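Local structure of xyloglucan-specific endo-beta-1,4-glucanase BoGH5A (Bacteroides ovatus, 3ZMR) at residues H216-W221 and E238-Q243. The protein cleaves the beta-1,4-glucan backbone of xyloglucan internally, with retention of anomeric configuration, releasing xyloglucan oligosaccharides. Residues are numbered along the deposited sequence; the frame is centred on the assembly and turned at random.
Sequences HWEGGW and EAMWKQ. With XYS (alpha-D-xylopyranose), chain C; GLC (alpha-D-glucopyranose), chain L; BGC (beta-D-glucopyranose), chain B.
In this (beta/alpha)8 barrel the substrate-binding loop that follows strand 210-214 rests on Met-240 of helix 227-248, the next helix in the chain. Met-240 reaches the loop with its thioether end. Its CE lies 3.5 Å from Glu-218 OE2, the two side chains arriving from opposite directions, while its SD lies 3.7 Å from Trp-221 CZ2. Seen from the centroid of the six-membered ring, SD stands 50° off the normal, an oblique Met-aromatic contact. The bend at chi3 (74°) turns the methyl out of line with the extended chain, toward the carboxylate. Glu-218 and Trp-221 are themselves joined: NE1 of Trp-221 donates to Glu-218 OE2 at 2.7 Å, onto the anti lone pair of that oxygen, which lies slightly out of the indole plane. Ser-178 OG also bonds OE2 and the backbone N of Tyr-177 bonds OE1, which together fix the rotation of this buried carboxylate.

The loop makes a type I' turn from Trp-217 to Gly-220, closed by Gly-220 N to Trp-217 O at 2.9 Å, and Trp-217 turns its indole to the glycan. That indole is sandwiched: the backbone N atoms of Gly-219 and Gly-220 sit over the rim of one face, and a xylose covers the opposite one, with its C2 3.4 Å above the plane. Replacing Trp-217 by an alanine would probably take away the xylose's stacking platform and the indole face that covers the two glycine amides. His-216 NE2 donates to O3 of the glucose, modelled as both anomers, at 2.9 Å (alpha) and 3.0 Å (beta); Asn-261 binds the same sugar.

The next residue after Met-240, Trp-241, meets the ring of Phe-288 of helix 275-293, and strand 210-214, which leads into the loop, runs in the barrel wall between strands 170-173 and 255-258.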
loop_
_atom_site.group_PDB
_atom_site.type_symbol
_atom_site.label_atom_id
_atom_site.label_comp_id
_atom_site.label_asym_id
_atom_site.label_seq_id
_atom_site.Cartn_x
_atom_site.Cartn_y
_atom_site.Cartn_z
ATOM N N HIS A 216 7.877 -0.143 -8.016
ATOM C CA HIS A 216 8.714 -0.361 -6.849
ATOM C C HIS A 216 9.607 0.871 -6.641
ATOM O O HIS A 216 9.355 1.939 -7.215
ATOM C CB HIS A 216 9.537 -1.644 -7.039
ATOM C CG HIS A 216 9.919 -2.347 -5.769
ATOM N ND1 HIS A 216 8.997 -2.994 -4.993
ATOM C CD2 HIS A 216 11.128 -2.534 -5.163
ATOM C CE1 HIS A 216 9.608 -3.568 -3.965
ATOM N NE2 HIS A 216 10.914 -3.317 -4.056
ATOM N N TRP A 217 10.662 0.718 -5.855
ATOM C CA TRP A 217 11.566 1.812 -5.484
ATOM C C TRP A 217 12.172 2.526 -6.701
ATOM O O TRP A 217 12.127 3.741 -6.811
ATOM C CB TRP A 217 12.691 1.217 -4.627
ATOM C CG TRP A 217 13.806 2.170 -4.297
ATOM C CD1 TRP A 217 13.774 3.265 -3.449
ATOM C CD2 TRP A 217 15.143 2.121 -4.831
ATOM N NE1 TRP A 217 15.009 3.893 -3.437
ATOM C CE2 TRP A 217 15.864 3.196 -4.249
ATOM C CE3 TRP A 217 15.812 1.241 -5.698
ATOM C CZ2 TRP A 217 17.206 3.409 -4.512
ATOM C CZ3 TRP A 217 17.155 1.477 -5.966
ATOM C CH2 TRP A 217 17.821 2.536 -5.388
ATOM N N GLU A 218 12.762 1.741 -7.591
ATOM C CA GLU A 218 13.373 2.217 -8.852
ATOM C C GLU A 218 14.103 3.575 -8.751
ATOM O O GLU A 218 13.875 4.510 -9.520
ATOM C CB GLU A 218 12.410 2.165 -10.023
ATOM C CG GLU A 218 11.174 3.022 -9.916
ATOM C CD GLU A 218 10.430 3.157 -11.236
ATOM O OE1 GLU A 218 10.633 2.307 -12.130
ATOM O OE2 GLU A 218 9.628 4.115 -11.358
ATOM N N GLY A 219 15.015 3.650 -7.783
ATOM C CA GLY A 219 15.868 4.814 -7.583
ATOM C C GLY A 219 15.384 5.842 -6.587
ATOM O O GLY A 219 16.149 6.740 -6.195
ATOM N N GLY A 220 14.119 5.729 -6.177
ATOM C CA GLY A 220 13.596 6.543 -5.071
ATOM C C GLY A 220 12.932 7.853 -5.485
ATOM O O GLY A 220 12.709 8.727 -4.633
ATOM N N TRP A 221 12.578 8.018 -6.762
ATOM C CA TRP A 221 11.971 9.290 -7.198
ATOM C C TRP A 221 10.710 9.683 -6.444
ATOM O O TRP A 221 10.415 10.866 -6.344
ATOM C CB TRP A 221 11.642 9.259 -8.681
ATOM C CG TRP A 221 10.612 8.257 -9.101
ATOM C CD1 TRP A 221 10.826 6.963 -9.521
ATOM C CD2 TRP A 221 9.182 8.448 -9.115
ATOM N NE1 TRP A 221 9.627 6.346 -9.804
ATOM C CE2 TRP A 221 8.602 7.241 -9.587
ATOM C CE3 TRP A 221 8.344 9.529 -8.835
ATOM C CZ2 TRP A 221 7.204 7.075 -9.710
ATOM C CZ3 TRP A 221 6.961 9.366 -8.995
ATOM C CH2 TRP A 221 6.417 8.168 -9.460
ATOM N N GLU A 238 0.465 9.203 -11.800
ATOM C CA GLU A 238 -0.702 9.042 -12.674
ATOM C C GLU A 238 -0.319 8.606 -14.084
ATOM O O GLU A 238 -0.915 7.702 -14.668
ATOM C CB GLU A 238 -1.521 10.350 -12.738
ATOM C CG GLU A 238 -2.691 10.254 -13.708
ATOM C CD GLU A 238 -3.551 11.504 -13.796
ATOM O OE1 GLU A 238 -3.072 12.596 -13.480
ATOM O OE2 GLU A 238 -4.727 11.370 -14.191
ATOM N N ALA A 239 0.680 9.283 -14.663
ATOM C CA ALA A 239 1.058 9.010 -16.053
ATOM C C ALA A 239 1.529 7.573 -16.212
ATOM O O ALA A 239 1.212 6.905 -17.198
ATOM C CB ALA A 239 2.132 9.968 -16.527
ATOM N N MET A 240 2.252 7.087 -15.208
ATOM C CA MET A 240 2.777 5.734 -15.232
ATOM C C MET A 240 1.662 4.727 -15.022
ATOM O O MET A 240 1.485 3.784 -15.818
ATOM C CB MET A 240 3.900 5.567 -14.192
ATOM C CG MET A 240 5.140 6.417 -14.506
ATOM S SD MET A 240 6.415 6.230 -13.255
ATOM C CE MET A 240 7.025 4.599 -13.635
ATOM N N TRP A 241 0.851 4.944 -13.978
ATOM C CA TRP A 241 -0.250 4.003 -13.715
ATOM C C TRP A 241 -1.325 3.964 -14.801
ATOM O O TRP A 241 -1.942 2.920 -15.027
ATOM C CB TRP A 241 -0.904 4.206 -12.338
ATOM C CG TRP A 241 -0.226 3.354 -11.303
ATOM C CD1 TRP A 241 0.571 3.775 -10.268
ATOM C CD2 TRP A 241 -0.248 1.925 -11.237
ATOM N NE1 TRP A 241 1.074 2.688 -9.586
ATOM C CE2 TRP A 241 0.602 1.540 -10.161
ATOM C CE3 TRP A 241 -0.836 0.924 -12.020
ATOM C CZ2 TRP A 241 0.828 0.201 -9.828
ATOM C CZ3 TRP A 241 -0.634 -0.398 -11.660
ATOM C CH2 TRP A 241 0.201 -0.745 -10.598
ATOM N N LYS A 242 -1.532 5.087 -15.495
ATOM C CA LYS A 242 -2.489 5.074 -16.588
ATOM C C LYS A 242 -2.079 4.037 -17.654
ATOM O O LYS A 242 -2.888 3.248 -18.171
ATOM C CB LYS A 242 -2.680 6.467 -17.177
ATOM C CG LYS A 242 -3.737 6.505 -18.261
ATOM C CD LYS A 242 -3.970 7.944 -18.734
ATOM C CE LYS A 242 -5.008 7.934 -19.843
ATOM N NZ LYS A 242 -5.230 9.268 -20.452
ATOM N N GLN A 243 -0.787 4.044 -17.986
ATOM C CA GLN A 243 -0.264 3.104 -18.959
ATOM C C GLN A 243 -0.370 1.656 -18.522
ATOM O O GLN A 243 -0.763 0.760 -19.282
ATOM C CB GLN A 243 1.196 3.397 -19.265
ATOM C CG GLN A 243 1.376 4.721 -19.999
ATOM C CD GLN A 243 2.830 5.092 -20.073
ATOM O OE1 GLN A 243 3.571 4.615 -20.944
ATOM N NE2 GLN A 243 3.253 5.922 -19.146
HETATM C C1 XYS C . 16.956 -0.675 -3.075
HETATM C C2 XYS C . 17.439 0.578 -2.297
HETATM C C3 XYS C . 16.725 0.575 -0.950
HETATM C C4 XYS C . 15.214 0.474 -1.105
HETATM C C5 XYS C . 14.779 -0.694 -2.013
HETATM O O2 XYS C . 18.879 0.643 -2.064
HETATM O O3 XYS C . 17.005 1.755 -0.190
HETATM O O4 XYS C . 14.656 0.287 0.185
HETATM O O5 XYS C . 15.526 -0.672 -3.222
HETATM C C1 GLC L . 11.930 -3.780 1.321
HETATM C C2 GLC L . 12.088 -3.373 -0.140
HETATM C C3 GLC L . 12.942 -4.374 -0.920
HETATM C C4 GLC L . 14.257 -4.543 -0.152
HETATM C C5 GLC L . 13.989 -4.812 1.335
HETATM C C6 GLC L . 15.249 -5.015 2.171
HETATM O O2 GLC L . 10.812 -3.199 -0.697
HETATM O O3 GLC L . 13.113 -3.973 -2.298
HETATM O O4 GLC L . 14.901 -5.644 -0.733
HETATM O O5 GLC L . 13.211 -3.776 1.892
HETATM O O6 GLC L . 15.527 -6.403 2.162
HETATM C C2 BGC B . 11.997 -3.179 -0.117
HETATM C C3 BGC B . 12.857 -4.262 -0.789
HETATM C C4 BGC B . 14.128 -4.566 -0.003
HETATM C C5 BGC B . 13.640 -4.878 1.419
HETATM C C6 BGC B . 14.799 -5.287 2.312
HETATM C C1 BGC B . 11.762 -3.320 1.394
HETATM O O2 BGC B . 10.731 -3.124 -0.772
HETATM O O3 BGC B . 13.199 -3.815 -2.118
HETATM O O4 BGC B . 14.874 -5.638 -0.649
HETATM O O5 BGC B . 12.984 -3.738 2.008
HETATM O O6 BGC B . 15.838 -4.309 2.130
#